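Long-range contact in luciferase-like enzymeAMP-CoA-ligase (Zophobas atratus, PDB 4W8O), which probably activates carboxylic acids as acyl-adenylates and joins them to coenzyme A, as a luciferase-like AMP-CoA ligase from a nonluminescent mealworm: residues 176-182 / 194-200. Sequence-based numbering, arbitrary orientation.
Sequences IDDTAVM and AICHSHR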
loop_
_atom_site.group_PDB
_atom_site.type_symbol
_atom_site.label_atom_id
_atom_site.label_comp_id
_atom_site.label_asym_id
_atom_site.label_seq_id
_atom_site.Cartn_x
_atom_site.Cartn_y
_atom_site.Cartn_z
ATOM N N ILE A 176 11.347 -2.354 17.116
ATOM C CA ILE A 176 10.177 -1.887 16.348
ATOM C C ILE A 176 10.340 -0.502 15.686
ATOM O O ILE A 176 9.521 -0.124 14.851
ATOM C CB ILE A 176 8.852 -1.982 17.141
ATOM C CG1 ILE A 176 8.839 -1.041 18.345
ATOM C CG2 ILE A 176 8.593 -3.429 17.571
ATOM C CD1 ILE A 176 7.531 -1.068 19.108
ATOM N N ASP A 177 11.400 0.230 16.026
ATOM C CA ASP A 177 11.737 1.473 15.317
ATOM C C ASP A 177 12.713 1.268 14.159
ATOM O O ASP A 177 13.045 2.221 13.458
ATOM C CB ASP A 177 12.288 2.508 16.294
ATOM C CG ASP A 177 11.234 3.003 17.253
ATOM O OD1 ASP A 177 10.126 3.341 16.792
ATOM O OD2 ASP A 177 11.505 3.038 18.462
ATOM N N ASP A 178 13.187 0.038 13.969
ATOM C CA ASP A 178 13.962 -0.295 12.783
ATOM C C ASP A 178 13.034 -0.313 11.571
ATOM O O ASP A 178 11.820 -0.445 11.696
ATOM C CB ASP A 178 14.632 -1.670 12.898
ATOM C CG ASP A 178 15.833 -1.675 13.839
ATOM O OD1 ASP A 178 16.282 -0.590 14.288
ATOM O OD2 ASP A 178 16.333 -2.789 14.136
ATOM N N THR A 179 13.639 -0.211 10.399
ATOM C CA THR A 179 12.918 -0.245 9.143
ATOM C C THR A 179 12.310 -1.628 8.893
ATOM O O THR A 179 12.984 -2.653 9.048
ATOM C CB THR A 179 13.858 0.155 7.994
ATOM O OG1 THR A 179 14.389 1.455 8.270
ATOM C CG2 THR A 179 13.127 0.165 6.652
ATOM N N ALA A 180 11.026 -1.641 8.543
ATOM C CA ALA A 180 10.307 -2.857 8.184
ATOM C C ALA A 180 10.010 -2.931 6.687
ATOM O O ALA A 180 10.174 -3.984 6.076
ATOM C CB ALA A 180 9.007 -2.938 8.971
ATOM N N VAL A 181 9.574 -1.811 6.112
ATOM C CA VAL A 181 9.147 -1.728 4.712
ATOM C C VAL A 181 9.734 -0.459 4.084
ATOM O O VAL A 181 9.807 0.587 4.754
ATOM C CB VAL A 181 7.603 -1.641 4.596
ATOM C CG1 VAL A 181 7.161 -1.661 3.145
ATOM C CG2 VAL A 181 6.921 -2.767 5.354
ATOM N N MET A 182 10.120 -0.544 2.806
ATOM C CA MET A 182 10.603 0.620 2.056
ATOM C C MET A 182 9.775 0.885 0.794
ATOM O O MET A 182 9.208 -0.036 0.214
ATOM C CB MET A 182 12.087 0.476 1.693
ATOM C CG MET A 182 13.026 0.516 2.891
ATOM S SD MET A 182 14.789 0.507 2.508
ATOM C CE MET A 182 14.976 -1.152 1.878
ATOM N N ALA A 194 15.017 5.984 -1.123
ATOM C CA ALA A 194 14.339 4.888 -0.456
ATOM C C ALA A 194 13.687 5.386 0.831
ATOM O O ALA A 194 14.356 5.627 1.831
ATOM C CB ALA A 194 15.298 3.744 -0.172
ATOM N N ILE A 195 12.371 5.553 0.761
ATOM C CA ILE A 195 11.546 5.892 1.910
ATOM C C ILE A 195 11.516 4.718 2.896
ATOM O O ILE A 195 11.171 3.596 2.528
ATOM C CB ILE A 195 10.100 6.159 1.457
ATOM C CG1 ILE A 195 10.029 7.411 0.583
ATOM C CG2 ILE A 195 9.175 6.285 2.664
ATOM C CD1 ILE A 195 8.801 7.459 -0.308
ATOM N N CYS A 196 11.882 4.975 4.143
ATOM C CA CYS A 196 11.874 3.929 5.174
ATOM C C CYS A 196 10.693 4.074 6.112
ATOM O O CYS A 196 10.527 5.129 6.739
ATOM C CB CYS A 196 13.161 3.991 5.995
ATOM S SG CYS A 196 14.621 3.560 5.027
ATOM N N HIS A 197 9.872 3.025 6.206
ATOM C CA HIS A 197 8.904 2.911 7.293
ATOM C C HIS A 197 9.381 1.897 8.314
ATOM O O HIS A 197 9.876 0.817 7.958
ATOM C CB HIS A 197 7.519 2.534 6.778
ATOM C CG HIS A 197 6.787 3.686 6.180
ATOM N ND1 HIS A 197 6.274 4.712 6.944
ATOM C CD2 HIS A 197 6.524 4.006 4.892
ATOM C CE1 HIS A 197 5.708 5.605 6.153
ATOM N NE2 HIS A 197 5.848 5.201 4.903
ATOM N N SER A 198 9.221 2.254 9.587
ATOM C CA SER A 198 9.526 1.360 10.682
ATOM C C SER A 198 8.372 0.395 10.860
ATOM O O SER A 198 7.326 0.540 10.240
ATOM C CB SER A 198 9.750 2.151 11.975
ATOM O OG SER A 198 8.579 2.841 12.362
ATOM N N HIS A 199 8.567 -0.592 11.719
ATOM C CA HIS A 199 7.482 -1.489 12.066
ATOM C C HIS A 199 6.331 -0.644 12.601
ATOM O O HIS A 199 5.190 -0.801 12.185
ATOM C CB HIS A 199 7.928 -2.525 13.102
ATOM C CG HIS A 199 9.110 -3.327 12.662
ATOM N ND1 HIS A 199 9.002 -4.427 11.845
ATOM C CD2 HIS A 199 10.433 -3.156 12.883
ATOM C CE1 HIS A 199 10.200 -4.914 11.597
ATOM N NE2 HIS A 199 11.087 -4.162 12.219
ATOM N N ARG A 200 6.655 0.298 13.471
ATOM C CA ARG A 200 5.639 1.144 14.081
ATOM C C ARG A 200 4.935 2.024 13.053
ATOM O O ARG A 200 3.701 2.028 12.985
ATOM C CB ARG A 200 6.248 1.986 15.197
ATOM C CG ARG A 200 6.549 1.143 16.430
ATOM C CD ARG A 200 7.108 1.938 17.606
ATOM N NE ARG A 200 6.288 3.088 17.957
ATOM C CZ ARG A 200 6.734 4.339 18.086
ATOM N NH1 ARG A 200 8.024 4.645 17.912
ATOM N NH2 ARG A 200 5.878 5.302 18.411
HETATM O O HOH W 1 9.623 4.368 14.338
#
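This is the antiparallel beta hairpin of an ANL-type AMP-binding enzyme; the turn between its strands has the SSGTTGLPK sequence of the family's P-loop-like motif. A classic beta bulge interrupts the pairing: Ala180 and Val181 both face His197, whose O accepts from Ala180 N at 2.8 Å and Val181 N at 3.2 Å. His197 N returns a bond to Val181 O (2.8 Å). The imidazole looks elsewhere, ND1 to the hydroxyl of Ser201 and NE2 to the carbonyl of Ser325. Where 194-198 turns into helix 199-211, Ser198 is the N-cap, its OG bonded to Ser201 N. The next two amides find acceptors in the loop 176-178: His199 N on Asp178 O (3.3 Å) and Arg200 N on Ile176 O (3.2 Å). Ala180 CB sits over the His199 ring in a CH-pi contact, while His199 ND1 pairs with Phe20 N. At the outer end, Asp177 OD1 takes a salt bridge from Arg200 NH1 (2.7 Å) and a hydrogen bond from a water (2.7 Å), which also bonds Ser198 OG at 2.7 Å.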